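Long-range contacts in PRD-containing transcription regulator (PDB 3NUF), which probably regulates transcription through an all-helical PRD, a regulatory domain that in relatives responds to phosphorylation by the sugar phosphotransferase system: residues 8-12 with 32-37; 44-50 with 111-116; 61-65 with 94-100. One frame throughout, in Å; residues are numbered along the deposited sequence. Where two conformers were deposited one is given.

How the contacts relate
The three contacts illustrate how a small helical domain divides its apolar and hydrated parts. Contact 1 is a surface contact that lays the loop of 8-12 on helix 25-41 by methyl packing, whereas contacts 2 and 3 are partly buried and both use helix 48-67, on opposite sides of the chain's centre. Contact 2, at the helix start, adds aromatic rings and a capping box; contact 3, toward its end, gathers methyls round a selenomethionine beside a helix-ending glycine and is nested inside the loop closed by contact 2. Waters bridge all three. Val35 touches Phe112, linking contacts 1 and 2; Tyr34 stacks on His96, linking contacts 1 and 3, and Tyr34 and His96 both meet the same ethanediol.

Contact 1 of 3, residues 8-12 with 32-37; sequences NVELP and VNYVIK. With EDO (1,2-ethanediol), chain G.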
loop_
_atom_site.group_PDB
_atom_site.type_symbol
_atom_site.label_atom_id
_atom_site.label_comp_id
_atom_site.label_asym_id
_atom_site.label_seq_id
_atom_site.Cartn_x
_atom_site.Cartn_y
_atom_site.Cartn_z
ATOM N N ASN A 8 -15.873 7.635 3.841
ATOM C CA ASN A 8 -15.980 7.951 2.414
ATOM C C ASN A 8 -14.620 8.510 2.008
ATOM O O ASN A 8 -14.093 9.415 2.652
ATOM C CB ASN A 8 -17.100 8.980 2.132
ATOM N N VAL A 9 -14.011 7.940 0.982
ATOM C CA VAL A 9 -12.703 8.436 0.568
ATOM C C VAL A 9 -12.820 9.161 -0.773
ATOM O O VAL A 9 -13.304 8.591 -1.761
ATOM C CB VAL A 9 -11.654 7.281 0.487
ATOM C CG1 VAL A 9 -10.315 7.814 -0.038
ATOM C CG2 VAL A 9 -11.485 6.596 1.863
ATOM N N GLU A 10 -12.315 10.392 -0.809
ATOM C CA GLU A 10 -12.289 11.191 -2.032
ATOM C C GLU A 10 -10.835 11.426 -2.478
ATOM O O GLU A 10 -10.132 12.280 -1.938
ATOM C CB GLU A 10 -13.039 12.512 -1.811
ATOM C CG GLU A 10 -14.578 12.332 -1.689
ATOM C CD GLU A 10 -15.339 13.655 -1.559
ATOM O OE1 GLU A 10 -14.767 14.615 -0.994
ATOM O OE2 GLU A 10 -16.507 13.730 -2.020
ATOM N N LEU A 11 -10.426 10.698 -3.511
ATOM C CA LEU A 11 -9.043 10.654 -3.920
ATOM C C LEU A 11 -8.659 11.867 -4.736
ATOM O O LEU A 11 -9.473 12.391 -5.484
ATOM C CB LEU A 11 -8.847 9.375 -4.717
ATOM C CG LEU A 11 -9.198 8.089 -3.924
ATOM C CD1 LEU A 11 -9.105 6.902 -4.883
ATOM C CD2 LEU A 11 -8.269 7.892 -2.702
ATOM N N PRO A 12 -7.387 12.278 -4.661
ATOM C CA PRO A 12 -6.920 13.386 -5.493
ATOM C C PRO A 12 -6.963 13.073 -6.964
ATOM O O PRO A 12 -6.868 11.910 -7.397
ATOM C CB PRO A 12 -5.458 13.553 -5.069
ATOM C CG PRO A 12 -5.306 12.855 -3.843
ATOM C CD PRO A 12 -6.358 11.783 -3.754
ATOM N N VAL A 32 -6.782 1.164 -2.784
ATOM C CA VAL A 32 -6.346 2.447 -2.244
ATOM C C VAL A 32 -7.227 2.894 -1.084
ATOM O O VAL A 32 -6.728 3.331 -0.027
ATOM C CB VAL A 32 -6.321 3.506 -3.372
ATOM C CG1 VAL A 32 -6.014 4.892 -2.796
ATOM C CG2 VAL A 32 -5.280 3.164 -4.370
ATOM N N ASN A 33 -8.550 2.822 -1.245
ATOM C CA ASN A 33 -9.437 3.160 -0.172
ATOM C C ASN A 33 -9.144 2.353 1.098
ATOM O O ASN A 33 -9.124 2.871 2.217
ATOM C CB ASN A 33 -10.892 2.886 -0.549
ATOM C CG ASN A 33 -11.464 3.825 -1.591
ATOM O OD1 ASN A 33 -10.906 4.833 -1.903
ATOM N ND2 ASN A 33 -12.629 3.442 -2.117
ATOM N N TYR A 34 -8.968 1.020 0.922
ATOM C CA TYR A 34 -8.678 0.117 2.040
ATOM C C TYR A 34 -7.414 0.540 2.782
ATOM O O TYR A 34 -7.377 0.614 4.029
ATOM C CB TYR A 34 -8.580 -1.328 1.547
ATOM C CG TYR A 34 -8.028 -2.315 2.526
ATOM C CD1 TYR A 34 -8.861 -2.958 3.413
ATOM C CD2 TYR A 34 -6.679 -2.629 2.558
ATOM C CE1 TYR A 34 -8.363 -3.875 4.300
ATOM C CE2 TYR A 34 -6.176 -3.519 3.476
ATOM C CZ TYR A 34 -7.039 -4.128 4.317
ATOM O OH TYR A 34 -6.553 -5.060 5.234
ATOM N N VAL A 35 -6.364 0.821 2.026
ATOM C CA VAL A 35 -5.083 1.209 2.643
ATOM C C VAL A 35 -5.194 2.550 3.407
ATOM O O VAL A 35 -4.679 2.687 4.527
ATOM C CB VAL A 35 -3.951 1.209 1.675
ATOM C CG1 VAL A 35 -2.661 1.696 2.339
ATOM C CG2 VAL A 35 -3.720 -0.209 1.142
ATOM N N ILE A 36 -5.889 3.515 2.817
ATOM C CA ILE A 36 -6.090 4.818 3.473
ATOM C C ILE A 36 -6.824 4.599 4.799
ATOM O O ILE A 36 -6.441 5.132 5.850
ATOM C CB ILE A 36 -6.859 5.774 2.566
ATOM C CG1 ILE A 36 -5.972 6.236 1.417
ATOM C CG2 ILE A 36 -7.352 6.976 3.385
ATOM C CD1 ILE A 36 -6.708 7.030 0.314
ATOM N N LYS A 37 -7.879 3.817 4.775
ATOM C CA LYS A 37 -8.662 3.535 5.998
ATOM C C LYS A 37 -7.934 2.731 7.052
ATOM O O LYS A 37 -8.059 2.953 8.269
ATOM C CB LYS A 37 -9.955 2.889 5.609
ATOM C CG LYS A 37 -10.899 3.857 4.869
ATOM C CD LYS A 37 -12.209 3.186 4.473
ATOM C CE LYS A 37 -12.141 2.319 3.256
ATOM N NZ LYS A 37 -13.531 1.814 2.826
HETATM C C1 EDO G . -8.791 -6.859 6.330
HETATM O O1 EDO G . -7.799 -6.019 6.926
HETATM C C2 EDO G . -8.208 -8.240 6.210
HETATM O O2 EDO G . -8.265 -8.663 4.841
HETATM O O HOH W 1 -12.372 6.671 -3.413
#
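Leu11 and Val9 press their methyl groups onto one side of helix 25-41, where both meet Ile36. The tight part lies round Ile36 CD1, which is 3.5 Å from Leu11 CD2 and 3.7 Å from Val9 CG1. Leu11 CD2 also reaches Val32 CG1 at 3.8 Å, so this one methyl rests against residues a turn apart on the helix. Val9 has CG1 anti to its own nitrogen (chi1 176°), which turns that branch to Ile36 and leaves CG2 to graze the aliphatic stem of Lys37 at CG, 4.1 Å away.

The looser side is polar and faces solvent: the exposed Asn8 and Glu10 set off away from the helix. Asn33 and Val9 lie alongside each other, pointing opposite ways, with Asn33 OD1 3.5 Å from Val9 CB. A water then donates to Val9 O at 2.7 Å and to Asn33 OD1 at 2.8 Å, joining loop backbone and helix side chain where no direct bond links them. Tyr34 points away from the loop; its ring stacks on His96, and its hydroxyl meets an ethanediol, probably from the crystallisation liquor, at a separation short enough to be doubtful.

Lys16 and Ile19 of helix 13-21 also pack on Leu11. The arrangement is that of an extended N-terminal segment laid over the surface of an all-helical bundle, here that of a PRD.

Contact 2 of 3, residues 44-50 with 111-116; sequences IHFTDLQ and HFEAAQ
Phe46 and Ala115 bring their CA atoms to 5.4 Å of each other where an extended segment, 44-47, passes the last part of helix 104-115 before turning into helix 48-67. That turn is a capping box: Gln50 N donates to Thr47 OG1 while Thr47 N donates to Gln50 OE1, both bonds close to straight. The second of these bonds holds the Gln50 amide against the end of helix 104-115, with OE1 near the CA and CB of Ala115.

Among the side chains, Ala115 CB lies between Phe46 CD1, at 3.6 Å, and Ile44 CG2, at 3.7 Å, with His45 O also close. Phe46 has CG anti to its carbonyl carbon (chi1 -58°), which turns the ring to Ala115 and lets CZ go on to meet Phe112 CD1 at 4.1 Å, the two side chains crossing obliquely, while His111 O lies at the edge of the Phe46 ring. Farther along, Ile44 CD1 lies over a face of the Gln116 amide, 3.5 Å from NE2. That amide is tied back to the preceding helical turn: NE2 donates to Phe112 O at 3.0 Å in a bond of 172°, arriving above the carbonyl plane, on the face opposite to that used by Gln116 N. NE2 also has a weak hydrogen bond to Ser86 OG.

Waters join the polar margins. One accepts from His45 N and donates to Ala115 O; another bridges Gln50 O and His111 ND1. Ala39 of helix 25-41 and Leu89 of helix 84-97 also pack on Ile44, placing it between helices of the domain. The chemistry implies that direct contact across the segments rests on apolar fit, while the polar groups discussed here are served mainly by their own segment or by water.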
loop_
_atom_site.group_PDB
_atom_site.type_symbol
_atom_site.label_atom_id
_atom_site.label_comp_id
_atom_site.label_asym_id
_atom_site.label_seq_id
_atom_site.Cartn_x
_atom_site.Cartn_y
_atom_site.Cartn_z
ATOM N N ILE A 44 -2.131 6.967 10.973
ATOM C CA ILE A 44 -1.205 7.334 9.929
ATOM C C ILE A 44 -1.964 7.943 8.782
ATOM O O ILE A 44 -3.001 7.405 8.366
ATOM C CB ILE A 44 -0.496 6.096 9.411
ATOM C CG1 ILE A 44 0.303 5.452 10.539
ATOM C CG2 ILE A 44 0.402 6.426 8.219
ATOM C CD1 ILE A 44 0.837 4.146 10.215
ATOM N N HIS A 45 -1.458 9.082 8.330
ATOM C CA HIS A 45 -2.044 9.797 7.247
ATOM C C HIS A 45 -1.004 10.111 6.204
ATOM O O HIS A 45 0.174 10.349 6.530
ATOM C CB HIS A 45 -2.762 11.049 7.784
ATOM C CG HIS A 45 -3.908 10.714 8.690
ATOM N ND1 HIS A 45 -3.759 10.536 10.051
ATOM C CD2 HIS A 45 -5.206 10.431 8.414
ATOM C CE1 HIS A 45 -4.922 10.194 10.578
ATOM N NE2 HIS A 45 -5.816 10.121 9.605
ATOM N N PHE A 46 -1.467 10.095 4.964
ATOM C CA PHE A 46 -0.612 10.370 3.793
ATOM C C PHE A 46 -0.914 11.758 3.275
ATOM O O PHE A 46 -2.087 12.084 3.109
ATOM C CB PHE A 46 -0.890 9.385 2.653
ATOM C CG PHE A 46 -0.692 7.951 3.057
ATOM C CD1 PHE A 46 0.575 7.413 3.068
ATOM C CD2 PHE A 46 -1.775 7.142 3.434
ATOM C CE1 PHE A 46 0.804 6.079 3.474
ATOM C CE2 PHE A 46 -1.549 5.818 3.832
ATOM C CZ PHE A 46 -0.248 5.323 3.879
ATOM N N THR A 47 0.136 12.513 2.945
ATOM C CA THR A 47 -0.076 13.670 2.130
ATOM C C THR A 47 -0.522 13.271 0.725
ATOM O O THR A 47 -0.385 12.100 0.293
ATOM C CB THR A 47 1.198 14.487 1.981
ATOM O OG1 THR A 47 2.149 13.747 1.211
ATOM C CG2 THR A 47 1.798 14.922 3.328
ATOM N N ASP A 48 -1.100 14.216 -0.035
ATOM C CA ASP A 48 -1.534 13.859 -1.366
ATOM C C ASP A 48 -0.363 13.395 -2.255
ATOM O O ASP A 48 -0.522 12.473 -3.058
ATOM C CB ASP A 48 -2.333 15.006 -2.020
ATOM C CG ASP A 48 -3.773 15.160 -1.457
ATOM O OD1 ASP A 48 -4.226 14.348 -0.625
ATOM O OD2 ASP A 48 -4.478 16.127 -1.883
ATOM N N LEU A 49 0.824 13.949 -2.086
ATOM C CA LEU A 49 2.003 13.458 -2.822
ATOM C C LEU A 49 2.375 12.029 -2.387
ATOM O O LEU A 49 2.642 11.134 -3.241
ATOM C CB LEU A 49 3.226 14.370 -2.628
ATOM C CG LEU A 49 3.128 15.714 -3.394
ATOM C CD1 LEU A 49 4.274 16.676 -2.961
ATOM C CD2 LEU A 49 3.089 15.533 -4.939
ATOM N N GLN A 50 2.375 11.794 -1.078
ATOM C CA GLN A 50 2.628 10.439 -0.595
ATOM C C GLN A 50 1.590 9.465 -1.118
ATOM O O GLN A 50 1.917 8.298 -1.451
ATOM C CB GLN A 50 2.639 10.415 0.924
ATOM C CG GLN A 50 3.904 11.034 1.492
ATOM C CD GLN A 50 3.847 11.356 2.976
ATOM O OE1 GLN A 50 2.798 11.373 3.602
ATOM N NE2 GLN A 50 5.032 11.580 3.559
ATOM N N HIS A 111 6.471 3.027 2.744
ATOM C CA HIS A 111 5.441 4.020 2.524
ATOM C C HIS A 111 4.808 4.390 3.848
ATOM O O HIS A 111 4.570 5.541 4.120
ATOM C CB HIS A 111 4.429 3.495 1.541
ATOM C CG HIS A 111 4.966 3.294 0.174
ATOM N ND1 HIS A 111 4.678 4.138 -0.870
ATOM C CD2 HIS A 111 5.712 2.288 -0.348
ATOM C CE1 HIS A 111 5.289 3.700 -1.958
ATOM N NE2 HIS A 111 5.931 2.582 -1.679
ATOM N N PHE A 112 4.472 3.415 4.680
ATOM C CA PHE A 112 3.902 3.679 5.992
ATOM C C PHE A 112 4.940 4.378 6.872
ATOM O O PHE A 112 4.577 5.266 7.653
ATOM C CB PHE A 112 3.455 2.378 6.679
ATOM C CG PHE A 112 2.270 1.735 6.069
ATOM C CD1 PHE A 112 1.017 2.256 6.258
ATOM C CD2 PHE A 112 2.367 0.565 5.358
ATOM C CE1 PHE A 112 -0.109 1.653 5.694
ATOM C CE2 PHE A 112 1.258 -0.042 4.782
ATOM C CZ PHE A 112 0.041 0.500 4.887
ATOM N N GLU A 113 6.207 3.988 6.814
ATOM C CA GLU A 113 7.246 4.594 7.630
ATOM C C GLU A 113 7.413 6.077 7.253
ATOM O O GLU A 113 7.518 6.946 8.153
ATOM C CB GLU A 113 8.531 3.785 7.447
ATOM C CG GLU A 113 9.589 3.928 8.547
ATOM C CD GLU A 113 9.270 3.176 9.824
ATOM O OE1 GLU A 113 8.088 2.866 10.111
ATOM O OE2 GLU A 113 10.210 2.948 10.641
ATOM N N ALA A 114 7.450 6.374 5.962
ATOM C CA ALA A 114 7.564 7.760 5.493
ATOM C C ALA A 114 6.354 8.596 5.924
ATOM O O ALA A 114 6.516 9.788 6.296
ATOM C CB ALA A 114 7.767 7.786 3.998
ATOM N N ALA A 115 5.161 8.051 5.877
ATOM C CA ALA A 115 3.968 8.793 6.263
ATOM C C ALA A 115 3.936 9.163 7.747
ATOM O O ALA A 115 3.240 10.094 8.118
ATOM C CB ALA A 115 2.692 8.051 5.862
ATOM N N GLN A 116 4.663 8.426 8.585
ATOM C CA GLN A 116 4.800 8.691 10.026
ATOM C C GLN A 116 5.986 9.601 10.303
ATOM O O GLN A 116 6.241 9.919 11.458
ATOM C CB GLN A 116 5.015 7.371 10.761
ATOM C CG GLN A 116 3.774 6.597 10.869
ATOM C CD GLN A 116 4.012 5.231 11.383
ATOM O OE1 GLN A 116 3.854 4.984 12.583
ATOM N NE2 GLN A 116 4.363 4.296 10.497
HETATM O O HOH W 2 0.923 10.143 9.687
HETATM O O HOH W 3 4.018 6.758 -0.178
HETATM O O HOH W 4 4.943 12.580 6.439
#

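Contact 3 of 3, residues 61-65 with 94-100; sequences MLGRS and VQHIGHL. With EDO (1,2-ethanediol), chain G.
Met61, present as selenomethionine, supplies the apolar centre of the contact through its terminal methyl. CE lies 3.7 Å from Val94 CG2 and 3.8 Å from both Ile97 CD1 and Leu100 CD1, and the side chain reaches this cluster because it bends at its last torsion (chi3 60°). It meets Val94 and Leu100 at about a right angle. Packing continues at Ser65, whose methylene CB is 3.3 Å from Gly98 O, touches Ile97 CG2 at 3.6 Å and lies near Leu100 CG, while Leu100 CD2 reaches over the helix backbone to Ser65 N and Met61 O. Because Leu100 touches Met61 CE through CD1 and lies along Ser65 through CG and CD2, an alanine here would probably leave Met61 CE without one of its walls and open a gap beside Ser65.

Helix 48-67 thus packs against the end of helix 84-97 and the turn after it, within the PRD helical bundle. The turn is made at Gly98, which has positive phi (82°), a common way for a glycine to end a helix, and it carries Leu100 and His99 back alongside residues 61-65, His99 CB coming 3.4 Å from Ser65 O.

Polar bonds are local or mediated. Ser65 OG, set between the backbone nitrogen and the carbonyl carbon (chi1 78°), donates to Leu62 O one turn back at 2.7 Å, in the carbonyl plane and on a lone pair. A water donates to Arg64 O at 2.7 Å and to His99 O at 2.6 Å, joining two acceptors that could not bond each other. The guanidinium of Arg64 is engaged by salt bridges to Glu104 and Glu60. Clear of residues 61-65, His96 ND1 hydrogen-bonds an ethanediol, probably from the crystallisation liquor, O2 lying in the ring plane at its edge.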
loop_
_atom_site.group_PDB
_atom_site.type_symbol
_atom_site.label_atom_id
_atom_site.label_comp_id
_atom_site.label_asym_id
_atom_site.label_seq_id
_atom_site.Cartn_x
_atom_site.Cartn_y
_atom_site.Cartn_z
HETATM N N MSE A 61 1.551 -3.828 -7.159
HETATM C CA MSE A 61 1.313 -5.046 -6.338
HETATM C C MSE A 61 0.043 -5.784 -6.767
HETATM O O MSE A 61 0.036 -6.995 -6.894
HETATM C CB MSE A 61 1.190 -4.685 -4.865
HETATM C CG MSE A 61 2.452 -4.152 -4.218
HETATM SE SE MSE A 61 2.198 -3.567 -2.397
HETATM C CE MSE A 61 1.621 -5.247 -1.727
ATOM N N LEU A 62 -1.057 -5.050 -6.969
ATOM C CA LEU A 62 -2.278 -5.641 -7.466
ATOM C C LEU A 62 -2.047 -6.312 -8.798
ATOM O O LEU A 62 -2.472 -7.435 -9.056
ATOM C CB LEU A 62 -3.381 -4.572 -7.495
ATOM C CG LEU A 62 -4.768 -5.008 -7.968
ATOM C CD1 LEU A 62 -5.307 -6.063 -7.028
ATOM C CD2 LEU A 62 -5.678 -3.743 -8.081
ATOM N N GLY A 63 -1.312 -5.645 -9.664
ATOM C CA GLY A 63 -0.976 -6.247 -10.944
ATOM C C GLY A 63 -0.249 -7.556 -10.810
ATOM O O GLY A 63 -0.564 -8.557 -11.483
ATOM N N ARG A 64 0.716 -7.623 -9.915
ATOM C CA ARG A 64 1.503 -8.850 -9.683
ATOM C C ARG A 64 0.669 -9.941 -9.075
ATOM O O ARG A 64 0.832 -11.112 -9.407
ATOM C CB ARG A 64 2.757 -8.682 -8.765
ATOM C CG ARG A 64 3.972 -8.261 -9.411
ATOM C CD ARG A 64 5.158 -8.486 -8.502
ATOM N NE ARG A 64 5.179 -7.550 -7.403
ATOM C CZ ARG A 64 5.458 -6.267 -7.492
ATOM N NH1 ARG A 64 5.746 -5.723 -8.680
ATOM N NH2 ARG A 64 5.499 -5.526 -6.427
ATOM N N SER A 65 -0.277 -9.582 -8.201
ATOM C CA SER A 65 -1.193 -10.542 -7.610
ATOM C C SER A 65 -2.010 -11.268 -8.642
ATOM O O SER A 65 -2.404 -12.435 -8.473
ATOM C CB SER A 65 -2.154 -9.878 -6.593
ATOM O OG SER A 65 -3.255 -9.141 -7.176
ATOM N N VAL A 94 -0.615 -6.859 2.209
ATOM C CA VAL A 94 -0.171 -7.947 1.285
ATOM C C VAL A 94 -1.103 -9.146 1.390
ATOM O O VAL A 94 -1.555 -9.684 0.376
ATOM C CB VAL A 94 1.243 -8.358 1.633
ATOM C CG1 VAL A 94 1.666 -9.648 0.847
ATOM C CG2 VAL A 94 2.231 -7.198 1.362
ATOM N N GLN A 95 -1.427 -9.566 2.601
ATOM C CA GLN A 95 -2.317 -10.674 2.806
ATOM C C GLN A 95 -3.722 -10.417 2.345
ATOM O O GLN A 95 -4.393 -11.331 1.871
ATOM C CB GLN A 95 -2.232 -11.154 4.246
ATOM C CG GLN A 95 -0.842 -11.623 4.676
ATOM C CD GLN A 95 -0.273 -12.700 3.789
ATOM O OE1 GLN A 95 0.839 -12.574 3.207
ATOM N NE2 GLN A 95 -0.995 -13.733 3.652
ATOM N N HIS A 96 -4.177 -9.208 2.549
ATOM C CA HIS A 96 -5.486 -8.781 2.063
ATOM C C HIS A 96 -5.608 -8.864 0.560
ATOM O O HIS A 96 -6.618 -9.373 0.077
ATOM C CB HIS A 96 -5.786 -7.325 2.532
ATOM C CG HIS A 96 -6.976 -6.703 1.883
ATOM N ND1 HIS A 96 -8.255 -6.978 2.296
ATOM C CD2 HIS A 96 -7.077 -5.831 0.861
ATOM C CE1 HIS A 96 -9.098 -6.263 1.554
ATOM N NE2 HIS A 96 -8.412 -5.585 0.654
ATOM N N ILE A 97 -4.607 -8.433 -0.178
ATOM C CA ILE A 97 -4.623 -8.531 -1.644
ATOM C C ILE A 97 -4.655 -9.984 -2.064
ATOM O O ILE A 97 -5.442 -10.323 -2.953
ATOM C CB ILE A 97 -3.427 -7.799 -2.240
ATOM C CG1 ILE A 97 -3.466 -6.293 -1.999
ATOM C CG2 ILE A 97 -3.319 -8.035 -3.761
ATOM C CD1 ILE A 97 -2.151 -5.581 -2.215
ATOM N N GLY A 98 -3.843 -10.800 -1.448
ATOM C CA GLY A 98 -3.757 -12.201 -1.785
ATOM C C GLY A 98 -2.874 -12.465 -2.989
ATOM O O GLY A 98 -2.543 -11.561 -3.752
ATOM N N HIS A 99 -2.487 -13.723 -3.147
ATOM C CA HIS A 99 -1.644 -14.187 -4.258
ATOM C C HIS A 99 -0.348 -13.414 -4.406
ATOM O O HIS A 99 0.155 -13.230 -5.531
ATOM C CB HIS A 99 -2.442 -14.157 -5.581
ATOM C CG HIS A 99 -3.579 -15.097 -5.574
ATOM N ND1 HIS A 99 -4.865 -14.695 -5.360
ATOM C CD2 HIS A 99 -3.616 -16.440 -5.728
ATOM C CE1 HIS A 99 -5.657 -15.759 -5.402
ATOM N NE2 HIS A 99 -4.925 -16.832 -5.650
ATOM N N LEU A 100 0.203 -12.987 -3.290
ATOM C CA LEU A 100 1.472 -12.338 -3.231
ATOM C C LEU A 100 2.404 -13.020 -2.284
ATOM O O LEU A 100 1.970 -13.652 -1.322
ATOM C CB LEU A 100 1.311 -10.882 -2.798
ATOM C CG LEU A 100 0.653 -9.936 -3.815
ATOM C CD1 LEU A 100 0.401 -8.557 -3.179
ATOM C CD2 LEU A 100 1.519 -9.818 -5.085
HETATM C C1 EDO G . -8.791 -6.859 6.330
HETATM O O1 EDO G . -7.799 -6.019 6.926
HETATM C C2 EDO G . -8.208 -8.240 6.210
HETATM O O2 EDO G . -8.265 -8.663 4.841
HETATM O O HOH W 5 1.407 -13.256 -7.824
#